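Local coordinates for protein rutinosidase (Aspergillus niger, PDB 6I1A) that hydrolyses glycosidic bonds as a secreted rutinosidase of glycosyl hydrolase family 5, and may also act as a transglycosylase, at residues A[175-180]-A[185-190]. Sequence-based numbering, arbitrary orientation.
Sequences INFIQT and QSYTLE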
loop_
_atom_site.group_PDB
_atom_site.type_symbol
_atom_site.label_atom_id
_atom_site.label_comp_id
_atom_site.label_asym_id
_atom_site.label_seq_id
_atom_site.Cartn_x
_atom_site.Cartn_y
_atom_site.Cartn_z
ATOM N N ILE A 175 6.071 31.792 14.616
ATOM C CA ILE A 175 6.215 31.830 16.103
ATOM C C ILE A 175 5.862 33.221 16.599
ATOM O O ILE A 175 5.089 33.325 17.591
ATOM C CB ILE A 175 7.637 31.448 16.537
ATOM C CG1 ILE A 175 7.960 29.981 16.220
ATOM C CG2 ILE A 175 7.831 31.749 18.027
ATOM C CD1 ILE A 175 9.427 29.630 16.278
ATOM N N ASN A 176 6.373 34.230 15.950
ATOM C CA ASN A 176 6.078 35.638 16.376
ATOM C C ASN A 176 4.578 35.925 16.260
ATOM O O ASN A 176 3.985 36.549 17.145
ATOM C CB ASN A 176 6.862 36.666 15.558
ATOM C CG ASN A 176 6.611 38.087 15.996
ATOM O OD1 ASN A 176 7.019 38.435 17.125
ATOM N ND2 ASN A 176 5.950 38.868 15.161
ATOM N N PHE A 177 3.925 35.450 15.188
ATOM C CA PHE A 177 2.463 35.636 15.034
ATOM C C PHE A 177 1.751 35.007 16.246
ATOM O O PHE A 177 0.820 35.623 16.806
ATOM C CB PHE A 177 2.050 34.972 13.725
ATOM C CG PHE A 177 0.571 35.080 13.422
ATOM C CD1 PHE A 177 -0.333 34.205 14.008
ATOM C CD2 PHE A 177 0.111 36.011 12.523
ATOM C CE1 PHE A 177 -1.695 34.303 13.734
ATOM C CE2 PHE A 177 -1.255 36.123 12.240
ATOM C CZ PHE A 177 -2.138 35.278 12.836
ATOM N N ILE A 178 2.125 33.793 16.606
ATOM C CA ILE A 178 1.464 33.052 17.709
ATOM C C ILE A 178 1.683 33.810 19.038
ATOM O O ILE A 178 0.744 34.040 19.820
ATOM C CB ILE A 178 1.931 31.604 17.777
ATOM C CG1 ILE A 178 1.453 30.815 16.539
ATOM C CG2 ILE A 178 1.435 30.978 19.055
ATOM C CD1 ILE A 178 2.030 29.452 16.426
ATOM N N GLN A 179 2.934 34.219 19.263
ATOM C CA GLN A 179 3.286 34.865 20.565
ATOM C C GLN A 179 2.631 36.230 20.694
ATOM O O GLN A 179 2.360 36.647 21.857
ATOM C CB GLN A 179 4.794 35.080 20.599
ATOM C CG GLN A 179 5.571 33.811 20.837
ATOM C CD GLN A 179 5.281 33.224 22.200
ATOM O OE1 GLN A 179 4.397 32.419 22.367
ATOM N NE2 GLN A 179 6.077 33.595 23.211
ATOM N N THR A 180 2.374 36.939 19.626
ATOM C CA THR A 180 1.749 38.293 19.649
ATOM C C THR A 180 0.247 38.241 19.347
ATOM O O THR A 180 -0.395 39.296 19.159
ATOM C CB THR A 180 2.456 39.224 18.688
ATOM O OG1 THR A 180 2.409 38.770 17.344
ATOM C CG2 THR A 180 3.912 39.430 19.067
ATOM N N GLN A 185 -2.036 30.110 23.385
ATOM C CA GLN A 185 -2.559 28.810 23.759
ATOM C C GLN A 185 -3.529 28.225 22.694
ATOM O O GLN A 185 -3.839 27.061 22.806
ATOM C CB GLN A 185 -3.253 28.835 25.148
ATOM C CG GLN A 185 -4.458 29.745 25.282
ATOM C CD GLN A 185 -4.206 31.176 25.680
ATOM O OE1 GLN A 185 -3.168 31.781 25.371
ATOM N NE2 GLN A 185 -5.218 31.757 26.335
ATOM N N SER A 186 -3.922 29.047 21.758
ATOM C CA SER A 186 -4.948 28.621 20.755
ATOM C C SER A 186 -4.285 28.011 19.504
ATOM O O SER A 186 -5.026 27.652 18.579
ATOM C CB SER A 186 -5.783 29.751 20.341
ATOM O OG SER A 186 -6.522 30.267 21.483
ATOM N N TYR A 187 -2.968 27.902 19.399
ATOM C CA TYR A 187 -2.283 27.593 18.112
ATOM C C TYR A 187 -1.366 26.398 18.226
ATOM O O TYR A 187 -0.612 26.202 19.236
ATOM C CB TYR A 187 -1.478 28.782 17.632
ATOM C CG TYR A 187 -2.319 29.987 17.330
ATOM C CD1 TYR A 187 -2.609 30.913 18.347
ATOM C CD2 TYR A 187 -2.844 30.265 16.080
ATOM C CE1 TYR A 187 -3.385 32.042 18.099
ATOM C CE2 TYR A 187 -3.595 31.390 15.821
ATOM C CZ TYR A 187 -3.878 32.298 16.837
ATOM O OH TYR A 187 -4.623 33.385 16.525
ATOM N N THR A 188 -1.355 25.612 17.149
ATOM C CA THR A 188 -0.383 24.555 16.866
ATOM C C THR A 188 0.366 24.942 15.603
ATOM O O THR A 188 -0.234 25.385 14.636
ATOM C CB THR A 188 -1.040 23.175 16.773
ATOM O OG1 THR A 188 -1.492 22.803 18.072
ATOM C CG2 THR A 188 -0.179 22.111 16.175
ATOM N N LEU A 189 1.694 24.771 15.596
ATOM C CA LEU A 189 2.534 25.141 14.453
ATOM C C LEU A 189 2.893 23.897 13.637
ATOM O O LEU A 189 3.492 22.934 14.178
ATOM C CB LEU A 189 3.820 25.793 15.009
ATOM C CG LEU A 189 4.690 26.525 14.022
ATOM C CD1 LEU A 189 5.626 27.551 14.751
ATOM C CD2 LEU A 189 5.544 25.592 13.282
ATOM N N GLU A 190 2.545 23.904 12.356
ATOM C CA GLU A 190 2.842 22.803 11.431
ATOM C C GLU A 190 3.799 23.284 10.346
ATOM O O GLU A 190 3.409 24.032 9.430
ATOM C CB GLU A 190 1.562 22.285 10.759
ATOM C CG GLU A 190 1.825 21.056 9.920
ATOM C CD GLU A 190 0.587 20.314 9.501
ATOM O OE1 GLU A 190 -0.483 20.934 9.329
ATOM O OE2 GLU A 190 0.675 19.057 9.430
#
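Ile-178 lies against the base of the Tyr-187 side chain, and the two run past each other in opposite directions. CG1 of Ile-178 is 3.7 Å from CB of Tyr-187. CG2 of the same isoleucine is 4.1 Å from CD1 of the tyrosine ring. CD1 of Ile-178 also reaches CB of Leu-189, at 4.3 Å. Chi1 of Ile-178 is -67°, which sets CG1 beside the backbone N and brings both branches of the side chain against the tyrosine.

Farther out, the Tyr-187 ring meets Phe-177, and the two side chains cross at about a right angle. CE2 of Tyr-187 comes to the edge of the Phe-177 ring, near its plane, 4.1 Å from CE1 of Phe-177. The CG of Phe-177 is anti to the backbone N (chi1 -180°), and this carries the ring to the tyrosine. Trp-100, outside the two segments, packs edge-to-face with the Phe-177 ring.

At the other end, Ile-175 and Leu-189 meet obliquely through single carbons. CG1 of Ile-175 is 3.7 Å from CD1 of Leu-189.

No hydrogen bond joins the two segments, so helix and strand are held together by apolar side chains. Tyr-187 and Leu-189 alternate with Thr-188, whose side chain points away from the helix and is hydrogen-bonded through OG1 to His-131 and Trp-17. Tyr-187 also packs on Ala-121 and Ile-125 of helix 113-128, while Ile-175 packs on helix 213-233.

The axes of helix 175-179 and strand 187-190 approach to 9.7 Å and run antiparallel, at 178°. A loop, residues 180-186, ending in a 3-10 segment, links helix 161-179 to strand 187-190, which lies parallel to strand 131-136. This is the alpha-to-beta return of a beta-alpha-beta unit, as expected in the TIM barrel of family 5 glycosyl hydrolases.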